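Local atomic coordinates of single-strand DNA-binding protein (Agrobacterium tumefaciens, PDB entry 3BTP), a protein that binds single-stranded but not double-stranded DNA whatever its nucleotide sequence and mediates nuclear uptake of single-stranded T-DNA copies during DNA transformation. Residues R112-V120 and G130-P140; G257-P268 and T303-M314. All coordinates share one frame; numbering follows the deposited sequence.

Contact 1: R112-V120 and G130-P140; sequences RRTDEYILV and GTTKCNLDHLP
Glu-116 OE2 is gripped from both segments: Lys-133 NZ meets it at 2.5 Å on the anti side of the carboxylate, while Arg-112 NE comes to the syn lone pair of OE2 at 3.0 Å and also to OE1 at 2.7 Å. Arg-112 lies side-on, its NH2 adding a second bond to OE1, and two cations sharing one carboxylate probably favour its ionised form. With CG between backbone N and carbonyl carbon (chi1 66°) and the chain extended beyond, Glu-116 carries this group to the lysine. The stem of Lys-133 crosses Tyr-117 at about a right angle, and CB sits over the ring centre, 3.7 Å from the centroid, in a CH-pi contact. Farther along, Leu-119 CD1 touches Leu-136 CD2 and lies 3.9 Å from Pro-140 CG; Phe-145 of helix 142-147 packs against Tyr-117, Leu-119 and Pro-140. Thr-132 OG1, on the same face as Ile-118, hydrogen-bonds to Asn-270 O. Backbone bonds fix the register: Lys-133 N to Tyr-117 O at 2.9 Å, and a reciprocal pair between Leu-119 and Thr-131. Beyond the strands, Cys-134 N still reaches Thr-114 O, at 3.2 Å but bent (137°). Strand axes at 156° and this pairing define an antiparallel beta hairpin.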
loop_
_atom_site.group_PDB
_atom_site.type_symbol
_atom_site.label_atom_id
_atom_site.label_comp_id
_atom_site.label_asym_id
_atom_site.label_seq_id
_atom_site.Cartn_x
_atom_site.Cartn_y
_atom_site.Cartn_z
ATOM N N ARG A 112 -8.373 1.580 -22.757
ATOM C CA ARG A 112 -7.298 2.428 -22.136
ATOM C C ARG A 112 -7.799 3.689 -21.408
ATOM O O ARG A 112 -8.694 4.395 -21.878
ATOM C CB ARG A 112 -6.260 2.793 -23.187
ATOM C CG ARG A 112 -5.495 1.566 -23.645
ATOM C CD ARG A 112 -4.128 1.914 -24.168
ATOM N NE ARG A 112 -3.161 1.795 -23.098
ATOM C CZ ARG A 112 -2.530 0.667 -22.772
ATOM N NH1 ARG A 112 -2.769 -0.443 -23.452
ATOM N NH2 ARG A 112 -1.664 0.650 -21.766
ATOM N N ARG A 113 -7.244 3.924 -20.215
ATOM C CA ARG A 113 -7.565 5.106 -19.435
ATOM C C ARG A 113 -6.949 6.308 -20.079
ATOM O O ARG A 113 -5.806 6.269 -20.541
ATOM C CB ARG A 113 -6.998 4.970 -18.047
ATOM C CG ARG A 113 -7.718 3.988 -17.123
ATOM C CD ARG A 113 -7.377 4.512 -15.754
ATOM N NE ARG A 113 -8.558 4.571 -14.958
ATOM C CZ ARG A 113 -9.067 5.613 -14.339
ATOM N NH1 ARG A 113 -8.500 6.790 -14.364
ATOM N NH2 ARG A 113 -10.175 5.412 -13.653
ATOM N N THR A 114 -7.708 7.388 -20.086
ATOM C CA THR A 114 -7.238 8.686 -20.578
ATOM C C THR A 114 -6.133 9.361 -19.709
ATOM O O THR A 114 -5.442 10.234 -20.174
ATOM C CB THR A 114 -8.425 9.651 -20.722
ATOM O OG1 THR A 114 -9.011 9.865 -19.429
ATOM C CG2 THR A 114 -9.494 9.080 -21.760
ATOM N N ASP A 115 -5.972 8.912 -18.468
ATOM C CA ASP A 115 -5.023 9.441 -17.508
ATOM C C ASP A 115 -3.960 8.416 -17.092
ATOM O O ASP A 115 -3.389 8.502 -16.013
ATOM C CB ASP A 115 -5.811 9.971 -16.278
ATOM C CG ASP A 115 -6.515 8.852 -15.491
ATOM O OD1 ASP A 115 -6.369 7.714 -15.940
ATOM O OD2 ASP A 115 -7.180 9.094 -14.430
ATOM N N GLU A 116 -3.681 7.453 -17.961
ATOM C CA GLU A 116 -2.755 6.341 -17.673
ATOM C C GLU A 116 -1.269 6.811 -17.579
ATOM O O GLU A 116 -0.397 6.067 -17.094
ATOM C CB GLU A 116 -2.949 5.232 -18.739
ATOM C CG GLU A 116 -2.533 5.613 -20.203
ATOM C CD GLU A 116 -2.531 4.366 -21.217
ATOM O OE1 GLU A 116 -2.625 3.158 -20.822
ATOM O OE2 GLU A 116 -2.421 4.616 -22.437
ATOM N N TYR A 117 -0.988 8.027 -18.117
ATOM C CA TYR A 117 0.245 8.729 -17.805
ATOM C C TYR A 117 0.054 10.241 -17.719
ATOM O O TYR A 117 -0.934 10.812 -18.245
ATOM C CB TYR A 117 1.489 8.275 -18.653
ATOM C CG TYR A 117 1.460 8.750 -20.109
ATOM C CD1 TYR A 117 1.904 10.044 -20.455
ATOM C CD2 TYR A 117 0.928 7.917 -21.125
ATOM C CE1 TYR A 117 1.856 10.508 -21.770
ATOM C CE2 TYR A 117 0.909 8.341 -22.444
ATOM C CZ TYR A 117 1.357 9.643 -22.759
ATOM O OH TYR A 117 1.297 10.070 -24.051
ATOM N N ILE A 118 0.990 10.851 -16.993
ATOM C CA ILE A 118 1.139 12.271 -16.882
ATOM C C ILE A 118 2.604 12.615 -17.268
ATOM O O ILE A 118 3.540 11.947 -16.826
ATOM C CB ILE A 118 0.846 12.748 -15.442
ATOM C CG1 ILE A 118 -0.576 12.339 -14.971
ATOM C CG2 ILE A 118 1.072 14.247 -15.303
ATOM C CD1 ILE A 118 -0.813 12.533 -13.508
ATOM N N LEU A 119 2.793 13.662 -18.078
ATOM C CA LEU A 119 4.132 14.155 -18.428
ATOM C C LEU A 119 4.458 15.351 -17.582
ATOM O O LEU A 119 3.714 16.346 -17.602
ATOM C CB LEU A 119 4.212 14.566 -19.934
ATOM C CG LEU A 119 4.214 13.361 -20.906
ATOM C CD1 LEU A 119 4.562 13.876 -22.314
ATOM C CD2 LEU A 119 5.219 12.186 -20.506
ATOM N N VAL A 120 5.528 15.256 -16.793
ATOM C CA VAL A 120 5.884 16.389 -15.928
ATOM C C VAL A 120 7.111 17.105 -16.473
ATOM O O VAL A 120 8.054 16.472 -16.930
ATOM C CB VAL A 120 6.133 15.995 -14.436
ATOM C CG1 VAL A 120 6.260 17.273 -13.551
ATOM C CG2 VAL A 120 5.013 15.055 -13.917
ATOM N N GLY A 130 2.442 19.753 -15.294
ATOM C CA GLY A 130 2.136 18.396 -15.776
ATOM C C GLY A 130 1.061 18.467 -16.824
ATOM O O GLY A 130 0.191 19.298 -16.756
ATOM N N THR A 131 1.124 17.578 -17.799
ATOM C CA THR A 131 -0.042 17.332 -18.648
ATOM C C THR A 131 -0.421 15.867 -18.780
ATOM O O THR A 131 0.395 15.001 -19.019
ATOM C CB THR A 131 -0.083 18.199 -20.006
ATOM O OG1 THR A 131 -0.505 17.420 -21.123
ATOM C CG2 THR A 131 1.182 18.844 -20.269
ATOM N N THR A 132 -1.682 15.609 -18.508
ATOM C CA THR A 132 -2.189 14.257 -18.607
ATOM C C THR A 132 -2.219 13.824 -20.056
ATOM O O THR A 132 -2.504 14.651 -20.944
ATOM C CB THR A 132 -3.613 14.186 -17.981
ATOM O OG1 THR A 132 -3.518 14.717 -16.653
ATOM C CG2 THR A 132 -4.113 12.734 -17.905
ATOM N N LYS A 133 -1.983 12.551 -20.302
ATOM C CA LYS A 133 -1.992 12.038 -21.657
ATOM C C LYS A 133 -3.143 12.601 -22.535
ATOM O O LYS A 133 -2.882 13.118 -23.634
ATOM C CB LYS A 133 -2.035 10.492 -21.634
ATOM C CG LYS A 133 -2.688 9.837 -22.926
ATOM C CD LYS A 133 -2.827 8.295 -22.834
ATOM C CE LYS A 133 -2.656 7.702 -24.222
ATOM N NZ LYS A 133 -2.904 6.198 -24.346
ATOM N N CYS A 134 -4.389 12.531 -22.056
ATOM C CA CYS A 134 -5.562 12.976 -22.870
ATOM C C CYS A 134 -5.619 14.491 -23.177
ATOM O O CYS A 134 -6.440 14.893 -24.009
ATOM C CB CYS A 134 -6.893 12.598 -22.180
ATOM S SG CYS A 134 -7.078 13.425 -20.522
ATOM N N ASN A 135 -4.831 15.316 -22.462
ATOM C CA ASN A 135 -4.794 16.784 -22.647
ATOM C C ASN A 135 -3.638 17.240 -23.547
ATOM O O ASN A 135 -3.560 18.411 -23.881
ATOM C CB ASN A 135 -4.706 17.525 -21.306
ATOM C CG ASN A 135 -6.015 17.450 -20.495
ATOM O OD1 ASN A 135 -7.068 17.120 -21.022
ATOM N ND2 ASN A 135 -5.954 17.807 -19.225
ATOM N N LEU A 136 -2.727 16.342 -23.908
ATOM C CA LEU A 136 -1.621 16.738 -24.788
ATOM C C LEU A 136 -2.095 17.282 -26.150
ATOM O O LEU A 136 -2.813 16.599 -26.855
ATOM C CB LEU A 136 -0.635 15.584 -25.022
ATOM C CG LEU A 136 0.275 15.111 -23.872
ATOM C CD1 LEU A 136 0.762 13.727 -24.246
ATOM C CD2 LEU A 136 1.354 16.053 -23.665
ATOM N N ASP A 137 -1.645 18.498 -26.506
ATOM C CA ASP A 137 -2.047 19.130 -27.791
ATOM C C ASP A 137 -1.236 18.646 -28.975
ATOM O O ASP A 137 -1.493 19.056 -30.099
ATOM C CB ASP A 137 -2.146 20.690 -27.721
ATOM C CG ASP A 137 -0.801 21.383 -27.393
ATOM O OD1 ASP A 137 0.258 20.737 -27.513
ATOM O OD2 ASP A 137 -0.793 22.570 -26.963
ATOM N N HIS A 138 -0.290 17.738 -28.753
ATOM C CA HIS A 138 0.568 17.289 -29.845
ATOM C C HIS A 138 1.085 15.923 -29.438
ATOM O O HIS A 138 0.937 15.491 -28.261
ATOM C CB HIS A 138 1.768 18.215 -29.995
ATOM C CG HIS A 138 2.512 18.417 -28.700
ATOM N ND1 HIS A 138 3.728 17.815 -28.429
ATOM C CD2 HIS A 138 2.155 19.071 -27.568
ATOM C CE1 HIS A 138 4.113 18.146 -27.204
ATOM N NE2 HIS A 138 3.178 18.916 -26.665
ATOM N N LEU A 139 1.744 15.287 -30.392
ATOM C CA LEU A 139 2.281 13.999 -30.216
ATOM C C LEU A 139 3.753 14.165 -29.802
ATOM O O LEU A 139 4.585 14.515 -30.621
ATOM C CB LEU A 139 2.061 13.136 -31.486
ATOM C CG LEU A 139 0.544 12.922 -31.891
ATOM C CD1 LEU A 139 0.010 13.835 -33.092
ATOM C CD2 LEU A 139 0.188 11.423 -32.193
ATOM N N PRO A 140 4.080 13.930 -28.492
ATOM C CA PRO A 140 5.447 14.319 -28.066
ATOM C C PRO A 140 6.486 13.466 -28.802
ATOM O O PRO A 140 6.194 12.366 -29.151
ATOM C CB PRO A 140 5.443 14.067 -26.560
ATOM C CG PRO A 140 4.058 13.955 -26.182
ATOM C CD PRO A 140 3.322 13.338 -27.377
#

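Contact 2: G257-P268 and T303-M314; sequences GSLLPDILIKTP and TEIKLKSKSGIM
Ile-263 and Leu-307 lie side by side, CG1 of the isoleucine 3.8 Å from CD1 of the leucine, and Ile-265 CD1 rests likewise on Ile-305. Beside them Thr-303 CG2, placed anti to its own backbone N, presses on Ile-265 CG2 at 3.4 Å, a tight methyl contact. Leu-264, Lys-306, Lys-266 and Glu-304 occupy the other face. Here Glu-304 OE1 receives Lys-306 NZ at 2.6 Å from above the carboxylate plane (48° out of it), whereas Lys-266 NZ is only weakly bonded to the same oxygen, at 3.4 Å. The stronger partner of Lys-266 is Asp-115, and Arg-153 adds a further salt bridge to Glu-304 OE1.

These side chains are positioned by antiparallel pairing. Leu-264 and Lys-306 exchange two bonds, that from Lys-306 N to Leu-264 O being 2.8 Å long, nearly straight (178°) and in the carbonyl plane; Lys-266 and Glu-304 repeat the exchange. The pairing runs on to Lys-308 N, 2.8 Å from Asp-262 O. Lys-308 then bends at chi3 and chi4 along the carbonyls of Pro-261 and Leu-260, and its NZ makes a weak bond to Gly-257 O. Met-314 brings its CE against Leu-264 CB.

Asp-262 and Ile-263 together face Ser-275 in a classic beta bulge. The two strands are the central pair of a four-stranded antiparallel sheet, between 272-275 and 314-316; helix 288-299 covers the isoleucine face through Ile-295 and Phe-288, and strand 149-153 meets Leu-264 and Lys-266 on the other.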
loop_
_atom_site.group_PDB
_atom_site.type_symbol
_atom_site.label_atom_id
_atom_site.label_comp_id
_atom_site.label_asym_id
_atom_site.label_seq_id
_atom_site.Cartn_x
_atom_site.Cartn_y
_atom_site.Cartn_z
ATOM N N GLY A 257 12.185 10.914 -11.239
ATOM C CA GLY A 257 11.070 11.216 -10.297
ATOM C C GLY A 257 11.568 11.757 -8.962
ATOM O O GLY A 257 10.776 12.079 -8.048
ATOM N N SER A 258 12.895 11.918 -8.852
ATOM C CA SER A 258 13.476 12.338 -7.597
ATOM C C SER A 258 13.548 13.838 -7.366
ATOM O O SER A 258 14.378 14.277 -6.584
ATOM C CB SER A 258 14.774 11.556 -7.284
ATOM O OG SER A 258 14.373 10.344 -6.519
ATOM N N LEU A 259 12.641 14.607 -7.988
ATOM C CA LEU A 259 12.596 16.048 -7.878
ATOM C C LEU A 259 11.212 16.651 -7.920
ATOM O O LEU A 259 11.109 17.823 -8.258
ATOM C CB LEU A 259 13.433 16.758 -9.000
ATOM C CG LEU A 259 14.990 16.779 -8.957
ATOM C CD1 LEU A 259 15.663 17.708 -10.045
ATOM C CD2 LEU A 259 15.537 17.149 -7.586
ATOM N N LEU A 260 10.160 15.944 -7.538
ATOM C CA LEU A 260 8.799 16.410 -7.742
ATOM C C LEU A 260 8.320 17.047 -6.471
ATOM O O LEU A 260 8.908 16.831 -5.412
ATOM C CB LEU A 260 7.845 15.247 -8.064
ATOM C CG LEU A 260 8.152 14.312 -9.229
ATOM C CD1 LEU A 260 7.555 12.800 -9.059
ATOM C CD2 LEU A 260 7.805 15.023 -10.557
ATOM N N PRO A 261 7.219 17.792 -6.550
ATOM C CA PRO A 261 6.622 18.375 -5.333
ATOM C C PRO A 261 5.872 17.322 -4.510
ATOM O O PRO A 261 5.751 16.153 -4.929
ATOM C CB PRO A 261 5.652 19.468 -5.856
ATOM C CG PRO A 261 5.778 19.482 -7.313
ATOM C CD PRO A 261 6.462 18.152 -7.758
ATOM N N ASP A 262 5.436 17.741 -3.336
ATOM C CA ASP A 262 4.852 16.920 -2.337
ATOM C C ASP A 262 3.472 16.405 -2.841
ATOM O O ASP A 262 3.078 15.263 -2.568
ATOM C CB ASP A 262 4.593 17.804 -1.097
ATOM C CG ASP A 262 5.865 18.543 -0.574
ATOM O OD1 ASP A 262 6.987 18.090 -0.828
ATOM O OD2 ASP A 262 5.748 19.596 0.117
ATOM N N ILE A 263 2.724 17.281 -3.520
ATOM C CA ILE A 263 1.280 17.120 -3.708
ATOM C C ILE A 263 1.037 17.258 -5.184
ATOM O O ILE A 263 1.516 18.171 -5.809
ATOM C CB ILE A 263 0.460 18.145 -2.922
ATOM C CG1 ILE A 263 0.604 17.955 -1.391
ATOM C CG2 ILE A 263 -0.974 18.095 -3.313
ATOM C CD1 ILE A 263 0.191 19.159 -0.562
ATOM N N LEU A 264 0.297 16.313 -5.738
ATOM C CA LEU A 264 -0.266 16.406 -7.105
ATOM C C LEU A 264 -1.801 16.349 -7.055
ATOM O O LEU A 264 -2.371 15.384 -6.587
ATOM C CB LEU A 264 0.291 15.234 -7.964
ATOM C CG LEU A 264 0.063 15.145 -9.507
ATOM C CD1 LEU A 264 0.920 13.990 -10.061
ATOM C CD2 LEU A 264 -1.375 14.885 -9.869
ATOM N N ILE A 265 -2.478 17.355 -7.604
ATOM C CA ILE A 265 -3.929 17.386 -7.665
ATOM C C ILE A 265 -4.287 17.121 -9.119
ATOM O O ILE A 265 -3.763 17.740 -10.014
ATOM C CB ILE A 265 -4.466 18.825 -7.317
ATOM C CG1 ILE A 265 -3.811 19.408 -6.032
ATOM C CG2 ILE A 265 -6.069 18.943 -7.397
ATOM C CD1 ILE A 265 -4.203 18.749 -4.778
ATOM N N LYS A 266 -5.199 16.211 -9.376
ATOM C CA LYS A 266 -5.604 15.972 -10.743
ATOM C C LYS A 266 -7.116 16.198 -10.797
ATOM O O LYS A 266 -7.865 15.375 -10.268
ATOM C CB LYS A 266 -5.281 14.555 -11.166
ATOM C CG LYS A 266 -5.653 14.286 -12.656
ATOM C CD LYS A 266 -4.929 13.038 -13.258
ATOM C CE LYS A 266 -5.551 11.787 -12.841
ATOM N NZ LYS A 266 -7.070 11.599 -12.988
ATOM N N THR A 267 -7.558 17.291 -11.437
ATOM C CA THR A 267 -8.986 17.676 -11.411
ATOM C C THR A 267 -9.817 16.719 -12.282
ATOM O O THR A 267 -9.254 15.961 -13.083
ATOM C CB THR A 267 -9.192 19.149 -11.975
ATOM O OG1 THR A 267 -9.185 19.115 -13.412
ATOM C CG2 THR A 267 -8.144 20.144 -11.490
ATOM N N PRO A 268 -11.171 16.777 -12.174
ATOM C CA PRO A 268 -12.029 15.974 -13.044
ATOM C C PRO A 268 -11.803 16.188 -14.556
ATOM O O PRO A 268 -12.129 15.287 -15.369
ATOM C CB PRO A 268 -13.418 16.443 -12.636
ATOM C CG PRO A 268 -13.220 16.794 -11.133
ATOM C CD PRO A 268 -11.977 17.571 -11.205
ATOM N N THR A 303 -12.085 14.987 -7.943
ATOM C CA THR A 303 -10.667 15.337 -7.949
ATOM C C THR A 303 -9.797 14.301 -7.221
ATOM O O THR A 303 -10.166 13.811 -6.199
ATOM C CB THR A 303 -10.448 16.751 -7.330
ATOM O OG1 THR A 303 -11.248 17.672 -8.066
ATOM C CG2 THR A 303 -8.995 17.236 -7.510
ATOM N N GLU A 304 -8.644 13.969 -7.780
ATOM C CA GLU A 304 -7.705 13.034 -7.122
ATOM C C GLU A 304 -6.556 13.789 -6.468
ATOM O O GLU A 304 -6.071 14.732 -7.006
ATOM C CB GLU A 304 -7.173 12.057 -8.148
ATOM C CG GLU A 304 -8.142 10.929 -8.374
ATOM C CD GLU A 304 -7.749 9.991 -9.540
ATOM O OE1 GLU A 304 -6.555 9.961 -10.012
ATOM O OE2 GLU A 304 -8.676 9.254 -9.955
ATOM N N ILE A 305 -6.117 13.352 -5.312
ATOM C CA ILE A 305 -4.959 13.957 -4.683
ATOM C C ILE A 305 -3.937 12.885 -4.458
ATOM O O ILE A 305 -4.246 11.898 -3.837
ATOM C CB ILE A 305 -5.293 14.602 -3.258
ATOM C CG1 ILE A 305 -6.447 15.638 -3.352
ATOM C CG2 ILE A 305 -4.018 15.254 -2.664
ATOM C CD1 ILE A 305 -7.023 15.986 -2.011
ATOM N N LYS A 306 -2.713 13.118 -4.940
ATOM C CA LYS A 306 -1.538 12.288 -4.717
ATOM C C LYS A 306 -0.550 12.976 -3.817
ATOM O O LYS A 306 -0.243 14.172 -3.953
ATOM C CB LYS A 306 -0.775 12.008 -6.025
ATOM C CG LYS A 306 -1.696 11.836 -7.169
ATOM C CD LYS A 306 -2.734 10.681 -6.987
ATOM C CE LYS A 306 -3.686 10.687 -8.233
ATOM N NZ LYS A 306 -4.620 9.507 -8.298
ATOM N N LEU A 307 -0.003 12.144 -2.950
ATOM C CA LEU A 307 0.974 12.561 -1.950
ATOM C C LEU A 307 2.260 11.741 -2.218
ATOM O O LEU A 307 2.246 10.504 -2.285
ATOM C CB LEU A 307 0.362 12.295 -0.596
ATOM C CG LEU A 307 -0.545 13.296 0.121
ATOM C CD1 LEU A 307 -0.896 14.549 -0.593
ATOM C CD2 LEU A 307 -1.756 12.623 0.608
ATOM N N LYS A 308 3.341 12.462 -2.418
ATOM C CA LYS A 308 4.626 11.888 -2.748
ATOM C C LYS A 308 5.316 11.096 -1.649
ATOM O O LYS A 308 5.359 11.500 -0.483
ATOM C CB LYS A 308 5.572 12.987 -3.154
ATOM C CG LYS A 308 6.694 12.368 -3.852
ATOM C CD LYS A 308 7.565 13.351 -4.561
ATOM C CE LYS A 308 8.915 13.337 -3.907
ATOM N NZ LYS A 308 9.871 13.405 -5.091
ATOM N N SER A 309 5.871 9.987 -2.061
ATOM C CA SER A 309 6.650 9.152 -1.211
ATOM C C SER A 309 8.135 9.592 -1.335
ATOM O O SER A 309 8.520 10.242 -2.334
ATOM C CB SER A 309 6.372 7.690 -1.655
ATOM O OG SER A 309 7.338 6.816 -1.173
ATOM N N LYS A 310 8.966 9.299 -0.345
ATOM C CA LYS A 310 10.442 9.556 -0.513
ATOM C C LYS A 310 11.084 8.896 -1.716
ATOM O O LYS A 310 12.152 9.324 -2.190
ATOM C CB LYS A 310 11.231 9.163 0.730
ATOM C CG LYS A 310 10.890 10.102 1.887
ATOM C CD LYS A 310 11.206 9.470 3.226
ATOM C CE LYS A 310 10.195 10.013 4.244
ATOM N NZ LYS A 310 10.667 11.385 4.694
ATOM N N SER A 311 10.416 7.892 -2.254
ATOM C CA SER A 311 10.907 7.196 -3.427
ATOM C C SER A 311 10.618 7.929 -4.739
ATOM O O SER A 311 11.268 7.707 -5.823
ATOM C CB SER A 311 10.350 5.777 -3.429
ATOM O OG SER A 311 8.935 5.846 -3.628
ATOM N N GLY A 312 9.630 8.790 -4.694
ATOM C CA GLY A 312 9.209 9.372 -5.940
ATOM C C GLY A 312 7.805 8.985 -6.341
ATOM O O GLY A 312 7.192 9.706 -7.093
ATOM N N ILE A 313 7.282 7.886 -5.805
ATOM C CA ILE A 313 5.894 7.502 -6.031
ATOM C C ILE A 313 4.894 8.511 -5.480
ATOM O O ILE A 313 4.985 8.930 -4.364
ATOM C CB ILE A 313 5.560 6.063 -5.469
ATOM C CG1 ILE A 313 6.606 5.033 -5.921
ATOM C CG2 ILE A 313 4.092 5.657 -5.753
ATOM C CD1 ILE A 313 6.461 3.780 -5.171
ATOM N N MET A 314 3.894 8.844 -6.285
ATOM C CA MET A 314 2.774 9.675 -5.873
ATOM C C MET A 314 1.587 8.804 -5.588
ATOM O O MET A 314 0.857 8.391 -6.500
ATOM C CB MET A 314 2.466 10.644 -7.023
ATOM C CG MET A 314 3.672 11.397 -7.405
ATOM S SD MET A 314 3.813 13.072 -6.784
ATOM C CE MET A 314 2.778 13.148 -5.556
HETATM O O HOH W 1 12.425 10.736 -4.491
#

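Overall arrangement
From the modelled N terminus, contact 1 comes first and closes a short hairpin, only nine residues separating its segments. The chain then continues through strand 149-153 and helix 186-206 before contact 2 opens. That contact closes a longer excursion of 34 residues holding strand 272-275 and helix 288-299. The two loops are in series, neither nesting nor crossing, with centres about 16 Å apart. They belong to separate four-stranded antiparallel sheets that touch directly: Asp-115 OD2 forms a salt bridge with Lys-266 NZ at 2.9 Å, while Ile-118 packs on Leu-264 and Val-120 on Leu-260. Both lie before the eight-stranded barrel built from strands 349-352 to 494-497.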